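Local coordinates for protein Nrps/pks (Streptomyces albus, PDB 4OPE) that probably catalyses decarboxylative Claisen condensation of acyl chains as a ketosynthase domain of the AT-less oxazolomycin synthase, at residues E513-G518 and V524-A529. Numbering follows the deposited sequence.
Sequences EDHLAG and VLTGTA
His515 is the one residue of 513-518 that touches the strand, mainly through its imidazole, which meets CG1 of Val524 and CG2 of Thr526. The ring carbon CD2 comes to 3.4 Å from Val524 CG1, and that methyl also lies 3.8 Å from CG of the same ring, which places it beside the CG-CD2 bond. Farther out, NE2 of His515 approaches Thr526 CG2, again at 3.4 Å. Both methyls meet the imidazole obliquely, and the side chains themselves differ in heading: those of His515 and Val524 cross at about a right angle, whereas those of His515 and Thr526 arrive from opposite directions. CB of His515 already points toward the strand, and CG anti to the backbone N (chi1 173°) extends the ring to the two methyls, its CD2-NE2 side against them. CB adds a looser contact, 4.1 Å from CG2 of Val524. Val524 and Thr526 can share one ring because alternate residues of an extended strand present the same face, while Leu525 between them points away and packs on helix 541-550. Were the imidazole cut back to an alanine here, CG1 of Val524 and CG2 of Thr526 would probably lose their ring partner, and a gap would be likely to open between helix end and strand. The area buried is modest, 125 Å², consistent with a surface contact made by van der Waals packing. Leu498 of strand 496-502 touches both His515 and Val524, and Leu516 packs on helix 458-473. The contact therefore joins the C-terminal end of helix 505-516 to edge strand 524-528, a helix packed on a three-stranded antiparallel sheet, consistent with the small flanking (linker) subdomain that follows the thiolase-fold core in modular polyketide ketosynthases.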
loop_
_atom_site.group_PDB
_atom_site.type_symbol
_atom_site.label_atom_id
_atom_site.label_comp_id
_atom_site.label_asym_id
_atom_site.label_seq_id
_atom_site.Cartn_x
_atom_site.Cartn_y
_atom_site.Cartn_z
ATOM N N GLU A 513 -32.082 -5.669 -32.732
ATOM C CA GLU A 513 -31.874 -4.730 -33.852
ATOM C C GLU A 513 -33.202 -4.063 -34.271
ATOM O O GLU A 513 -33.254 -2.858 -34.459
ATOM C CB GLU A 513 -31.165 -5.436 -35.009
ATOM C CG GLU A 513 -29.767 -5.858 -34.592
ATOM C CD GLU A 513 -28.918 -6.458 -35.707
ATOM O OE1 GLU A 513 -29.374 -6.524 -36.896
ATOM O OE2 GLU A 513 -27.765 -6.881 -35.368
ATOM N N ASP A 514 -34.284 -4.835 -34.327
ATOM C CA ASP A 514 -35.597 -4.280 -34.633
ATOM C C ASP A 514 -35.940 -3.186 -33.634
ATOM O O ASP A 514 -36.400 -2.130 -34.004
ATOM C CB ASP A 514 -36.684 -5.366 -34.623
ATOM C CG ASP A 514 -36.620 -6.281 -35.844
ATOM O OD1 ASP A 514 -36.031 -5.887 -36.856
ATOM O OD2 ASP A 514 -37.157 -7.412 -35.809
ATOM N N HIS A 515 -35.690 -3.427 -32.362
ATOM C CA HIS A 515 -36.109 -2.489 -31.341
ATOM C C HIS A 515 -35.321 -1.219 -31.548
ATOM O O HIS A 515 -35.876 -0.147 -31.435
ATOM C CB HIS A 515 -35.907 -3.086 -29.936
ATOM C CG HIS A 515 -36.168 -2.126 -28.813
ATOM N ND1 HIS A 515 -35.199 -1.286 -28.304
ATOM C CD2 HIS A 515 -37.290 -1.874 -28.098
ATOM C CE1 HIS A 515 -35.709 -0.563 -27.322
ATOM N NE2 HIS A 515 -36.975 -0.906 -27.173
ATOM N N LEU A 516 -34.038 -1.347 -31.895
ATOM C CA LEU A 516 -33.159 -0.177 -32.098
ATOM C C LEU A 516 -33.558 0.659 -33.316
ATOM O O LEU A 516 -33.335 1.862 -33.344
ATOM C CB LEU A 516 -31.665 -0.590 -32.201
ATOM C CG LEU A 516 -31.123 -1.291 -30.944
ATOM C CD1 LEU A 516 -29.754 -1.897 -31.145
ATOM C CD2 LEU A 516 -31.131 -0.378 -29.730
ATOM N N ALA A 517 -34.141 0.015 -34.320
ATOM C CA ALA A 517 -34.549 0.691 -35.545
ATOM C C ALA A 517 -35.930 1.361 -35.431
ATOM O O ALA A 517 -36.406 1.960 -36.382
ATOM C CB ALA A 517 -34.567 -0.315 -36.668
ATOM N N GLY A 518 -36.585 1.255 -34.279
ATOM C CA GLY A 518 -37.963 1.716 -34.157
ATOM C C GLY A 518 -38.999 0.661 -34.527
ATOM O O GLY A 518 -40.064 0.622 -33.927
ATOM N N VAL A 524 -40.236 -7.726 -28.010
ATOM C CA VAL A 524 -39.523 -6.849 -27.103
ATOM C C VAL A 524 -40.421 -6.064 -26.150
ATOM O O VAL A 524 -41.263 -5.301 -26.594
ATOM C CB VAL A 524 -38.692 -5.847 -27.893
ATOM C CG1 VAL A 524 -37.941 -4.963 -26.944
ATOM C CG2 VAL A 524 -37.698 -6.578 -28.775
ATOM N N LEU A 525 -40.235 -6.225 -24.844
ATOM C CA LEU A 525 -41.008 -5.456 -23.878
ATOM C C LEU A 525 -40.101 -4.439 -23.179
ATOM O O LEU A 525 -38.945 -4.697 -22.961
ATOM C CB LEU A 525 -41.623 -6.364 -22.829
ATOM C CG LEU A 525 -42.286 -7.666 -23.286
ATOM C CD1 LEU A 525 -42.715 -8.520 -22.087
ATOM C CD2 LEU A 525 -43.465 -7.380 -24.195
ATOM N N THR A 526 -40.638 -3.283 -22.823
ATOM C CA THR A 526 -39.862 -2.292 -22.145
ATOM C C THR A 526 -40.685 -1.690 -21.033
ATOM O O THR A 526 -41.893 -1.663 -21.105
ATOM C CB THR A 526 -39.377 -1.140 -23.062
ATOM O OG1 THR A 526 -40.492 -0.344 -23.435
ATOM C CG2 THR A 526 -38.695 -1.647 -24.300
ATOM N N GLY A 527 -40.021 -1.197 -19.999
ATOM C CA GLY A 527 -40.732 -0.491 -18.963
ATOM C C GLY A 527 -39.792 0.063 -17.940
ATOM O O GLY A 527 -38.603 -0.113 -18.041
ATOM N N THR A 528 -40.327 0.767 -16.975
ATOM C CA THR A 528 -39.521 1.250 -15.877
ATOM C C THR A 528 -39.962 0.503 -14.645
ATOM O O THR A 528 -41.141 0.205 -14.476
ATOM C CB THR A 528 -39.664 2.766 -15.715
ATOM O OG1 THR A 528 -38.984 3.391 -16.805
ATOM C CG2 THR A 528 -38.992 3.221 -14.443
ATOM N N ALA A 529 -39.008 0.152 -13.802
ATOM C CA ALA A 529 -39.349 -0.637 -12.641
ATOM C C ALA A 529 -40.228 0.197 -11.733
ATOM O O ALA A 529 -40.160 1.409 -11.769
ATOM C CB ALA A 529 -38.097 -1.071 -11.897
#